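Local coordinates for protein proteasome accessory factor B/C (PafBC) (Paenarthrobacter aurescens, PDB 6SJ9) that probably regulates transcription in the bacterial DNA damage response, joining winged helix-turn-helix and WYL domains in a single chain, at residues S483-P486 and E487-Q490; I495-A498 and I499-R503. All coordinates share one frame; numbering follows the deposited sequence.

Contact 1: residues S483-P486 and E487-Q490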
loop_
_atom_site.group_PDB
_atom_site.type_symbol
_atom_site.label_atom_id
_atom_site.label_comp_id
_atom_site.label_asym_id
_atom_site.label_seq_id
_atom_site.Cartn_x
_atom_site.Cartn_y
_atom_site.Cartn_z
ATOM N N SER A 483 15.972 12.277 -16.036
ATOM C CA SER A 483 17.129 13.113 -16.196
ATOM C C SER A 483 17.640 13.543 -14.824
ATOM O O SER A 483 17.001 13.319 -13.791
ATOM C CB SER A 483 16.785 14.304 -17.079
ATOM O OG SER A 483 15.658 14.966 -16.556
ATOM N N VAL A 484 18.820 14.155 -14.824
ATOM C CA VAL A 484 19.524 14.522 -13.609
ATOM C C VAL A 484 19.710 16.033 -13.613
ATOM O O VAL A 484 20.261 16.584 -14.571
ATOM C CB VAL A 484 20.886 13.797 -13.559
ATOM C CG1 VAL A 484 21.630 14.032 -12.236
ATOM C CG2 VAL A 484 20.679 12.322 -13.807
ATOM N N ALA A 485 19.264 16.699 -12.545
ATOM C CA ALA A 485 19.495 18.134 -12.402
ATOM C C ALA A 485 20.993 18.416 -12.377
ATOM O O ALA A 485 21.769 17.582 -11.940
ATOM C CB ALA A 485 18.865 18.690 -11.127
ATOM N N PRO A 486 21.416 19.553 -12.911
ATOM C CA PRO A 486 22.848 19.845 -13.015
ATOM C C PRO A 486 23.593 19.857 -11.699
ATOM O O PRO A 486 24.774 19.519 -11.684
ATOM C CB PRO A 486 22.853 21.244 -13.637
ATOM C CG PRO A 486 21.599 21.241 -14.528
ATOM C CD PRO A 486 20.619 20.260 -13.937
ATOM N N GLU A 487 22.955 20.287 -10.609
ATOM C CA GLU A 487 23.599 20.332 -9.307
ATOM C C GLU A 487 23.862 18.927 -8.765
ATOM O O GLU A 487 24.690 18.758 -7.858
ATOM C CB GLU A 487 22.732 21.122 -8.320
ATOM C CG GLU A 487 22.314 22.502 -8.780
ATOM C CD GLU A 487 21.226 22.485 -9.864
ATOM O OE1 GLU A 487 20.446 21.498 -9.958
ATOM O OE2 GLU A 487 21.166 23.476 -10.633
ATOM N N GLN A 488 23.207 17.925 -9.325
ATOM C CA GLN A 488 23.373 16.555 -8.863
ATOM C C GLN A 488 24.276 15.732 -9.773
ATOM O O GLN A 488 24.634 14.610 -9.407
ATOM C CB GLN A 488 21.992 15.885 -8.730
ATOM C CG GLN A 488 21.138 16.516 -7.662
ATOM C CD GLN A 488 19.652 16.273 -7.895
ATOM O OE1 GLN A 488 19.233 15.157 -8.198
ATOM N NE2 GLN A 488 18.852 17.311 -7.729
ATOM N N ALA A 489 24.657 16.273 -10.937
ATOM C CA ALA A 489 25.345 15.478 -11.952
ATOM C C ALA A 489 26.684 14.963 -11.458
ATOM O O ALA A 489 27.110 13.853 -11.816
ATOM C CB ALA A 489 25.555 16.303 -13.228
ATOM N N GLN A 490 27.389 15.789 -10.695
ATOM C CA GLN A 490 28.685 15.392 -10.172
ATOM C C GLN A 490 28.551 14.200 -9.233
ATOM O O GLN A 490 29.317 13.235 -9.311
ATOM C CB GLN A 490 29.331 16.577 -9.430
ATOM C CG GLN A 490 30.621 16.222 -8.712
ATOM C CD GLN A 490 31.387 17.445 -8.204
ATOM O OE1 GLN A 490 31.393 18.506 -8.837
ATOM N NE2 GLN A 490 32.091 17.277 -7.086
HETATM O O HOH W 1 18.173 15.156 -10.360
#
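A485 and Q488 meet where the chain winds into a helix. Q488 N donates to A485 O at 3.0 Å, and a weak bond from A489 N to P486 O (3.3 Å) repeats the same three-residue spacing. E487 places CG beside its backbone N and then bends at chi2 (74°), folding the carboxylate back along the ring of P486 so that OE1 lies 3.4 Å from A485 CB. The amide of Q488 reaches the same methyl from another direction, with NE2 3.7 Å from A485 CB. V484 swings CG1 anti to its N (chi1 -174°), which lays that methyl 4.0 Å from Q488 CB and equally near A489 N. A water accepts from A485 N at 2.9 Å; it also lies close to Q488 OE1, but that distance is too short for the link to be trusted. The contact is at the surface, in the lead-in to helix 489-501. S483 O bonds W534 NE1 of strand 533-540, and Q488 rests on L551 and D552, just after strand 545-550.

Contact 2: residues I495-A498 and I499-R503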
loop_
_atom_site.group_PDB
_atom_site.type_symbol
_atom_site.label_atom_id
_atom_site.label_comp_id
_atom_site.label_asym_id
_atom_site.label_seq_id
_atom_site.Cartn_x
_atom_site.Cartn_y
_atom_site.Cartn_z
ATOM N N ILE A 495 28.925 8.322 -8.035
ATOM C CA ILE A 495 28.273 7.078 -7.621
ATOM C C ILE A 495 28.330 6.051 -8.742
ATOM O O ILE A 495 28.619 4.874 -8.509
ATOM C CB ILE A 495 26.820 7.354 -7.193
ATOM C CG1 ILE A 495 26.832 8.163 -5.891
ATOM C CG2 ILE A 495 26.030 6.037 -7.053
ATOM C CD1 ILE A 495 25.505 8.646 -5.450
ATOM N N THR A 496 28.061 6.484 -9.979
ATOM C CA THR A 496 28.076 5.552 -11.104
ATOM C C THR A 496 29.430 4.881 -11.231
ATOM O O THR A 496 29.523 3.667 -11.421
ATOM C CB THR A 496 27.740 6.295 -12.401
ATOM O OG1 THR A 496 26.393 6.789 -12.348
ATOM C CG2 THR A 496 27.912 5.352 -13.655
ATOM N N GLN A 497 30.490 5.680 -11.186
ATOM C CA GLN A 497 31.809 5.149 -11.382
ATOM C C GLN A 497 32.222 4.272 -10.204
ATOM O O GLN A 497 32.826 3.205 -10.392
ATOM C CB GLN A 497 32.774 6.316 -11.546
ATOM C CG GLN A 497 34.198 5.901 -11.716
ATOM C CD GLN A 497 35.131 7.104 -12.049
ATOM O OE1 GLN A 497 35.219 7.550 -13.195
ATOM N NE2 GLN A 497 35.792 7.632 -11.028
ATOM N N ALA A 498 31.849 4.674 -8.985
ATOM C CA ALA A 498 32.219 3.862 -7.812
ATOM C C ALA A 498 31.572 2.486 -7.879
ATOM O O ALA A 498 32.206 1.479 -7.557
ATOM C CB ALA A 498 31.859 4.591 -6.505
ATOM N N ILE A 499 30.301 2.429 -8.285
ATOM C CA ILE A 499 29.611 1.140 -8.423
ATOM C C ILE A 499 30.314 0.294 -9.462
ATOM O O ILE A 499 30.614 -0.886 -9.234
ATOM C CB ILE A 499 28.130 1.344 -8.791
ATOM C CG1 ILE A 499 27.366 1.986 -7.598
ATOM C CG2 ILE A 499 27.510 -0.034 -9.241
ATOM C CD1 ILE A 499 25.935 2.463 -7.972
ATOM N N ARG A 500 30.610 0.898 -10.613
ATOM C CA ARG A 500 31.223 0.158 -11.707
ATOM C C ARG A 500 32.615 -0.355 -11.357
ATOM O O ARG A 500 32.962 -1.485 -11.695
ATOM C CB ARG A 500 31.318 1.062 -12.946
ATOM C CG ARG A 500 31.592 0.297 -14.242
ATOM C CD ARG A 500 31.710 1.251 -15.456
ATOM N NE ARG A 500 32.834 2.177 -15.303
ATOM C CZ ARG A 500 32.706 3.507 -15.221
ATOM N NH1 ARG A 500 31.493 4.081 -15.289
ATOM N NH2 ARG A 500 33.791 4.266 -15.068
ATOM N N GLU A 501 33.412 0.444 -10.655
ATOM C CA GLU A 501 34.768 0.071 -10.298
ATOM C C GLU A 501 34.896 -0.569 -8.922
ATOM O O GLU A 501 36.008 -0.903 -8.523
ATOM C CB GLU A 501 35.671 1.302 -10.416
ATOM C CG GLU A 501 35.670 1.810 -11.879
ATOM C CD GLU A 501 36.416 3.123 -12.066
ATOM O OE1 GLU A 501 36.972 3.708 -11.096
ATOM O OE2 GLU A 501 36.411 3.588 -13.214
ATOM N N GLY A 502 33.807 -0.769 -8.187
ATOM C CA GLY A 502 33.957 -1.457 -6.911
ATOM C C GLY A 502 34.604 -0.598 -5.821
ATOM O O GLY A 502 35.337 -1.129 -4.988
ATOM N N ARG A 503 34.376 0.722 -5.827
ATOM C CA ARG A 503 35.036 1.643 -4.878
ATOM C C ARG A 503 34.106 2.073 -3.747
ATOM O O ARG A 503 32.973 2.520 -3.985
ATOM C CB ARG A 503 35.535 2.937 -5.559
ATOM C CG ARG A 503 36.448 2.706 -6.761
ATOM C CD ARG A 503 36.974 4.026 -7.357
ATOM N NE ARG A 503 37.678 3.680 -8.578
ATOM C CZ ARG A 503 38.936 3.219 -8.625
ATOM N NH1 ARG A 503 39.684 3.089 -7.508
ATOM N NH2 ARG A 503 39.438 2.851 -9.801
#
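Q497 and E501 pack one turn apart at the C-terminal end of helix 489-501, which closes in a Schellman motif. Their amide and carboxylate planes are only 9° apart, and Q497 CG touches E501 OE2 at 3.5 Å. E501 N also bonds Q497 O at 2.8 Å, continuing the helical ladder set by I499 N to I495 O and R500 N to T496 O. R500 leaves the backbone with CG anti to N and bends at chi3 (62°); this brings the guanidinium back over the preceding turn, one face above Q497 CA, and lets R500 NH2 make a weak hydrogen bond to E501 OE2 (3.3 Å) within a salt bridge. Elsewhere on the helix, I495 CG2 meets I499 CD1 at 3.7 Å, an apolar pair. At G502 a positive phi (74°) takes the chain out of the helix. R503 N then reaches back to A498 O at 2.9 Å, and G502 N makes a weak bond to I499 O. Further out, I495 packs on L527 and I499 on P524, both of strand 517-530; A498 also rests on P524. The hydroxyl of T496 is satisfied by F492 O, one turn earlier, and G502 has a backbone hydrogen bond with V564. Past the glycine, R503 sets its CB against A498 CB and extends its chain alongside E501, tying the residue after the turn to the last helical turn through a salt-bridge network. Both of its bonds fall on one carboxylate oxygen: R503 NE donates to the anti lone pair of E501 OE1 at 2.6 Å, while R503 NH2 reaches OE1 from above the carboxylate plane at 2.9 Å.

How the contacts relate
Coming from the loop after helix 472-476, the chain first forms contact 1, which closes the turns leading into helix 489-501. It then continues along that helix to contact 2, which shuts the last turn and hands the chain to strand 503-510 of the five-stranded antiparallel sheet in the second WYL domain. The two are in series, neither nested nor crossing, with centres about 17 Å apart and nearest atoms about 5 Å apart without touching. Contact 1 links the lead-in of the helix to strand 533-540 and the loop after 545-550, whereas contact 2 sets its end against strand 517-530, so the two ends of the helical segment meet different parts of the same domain.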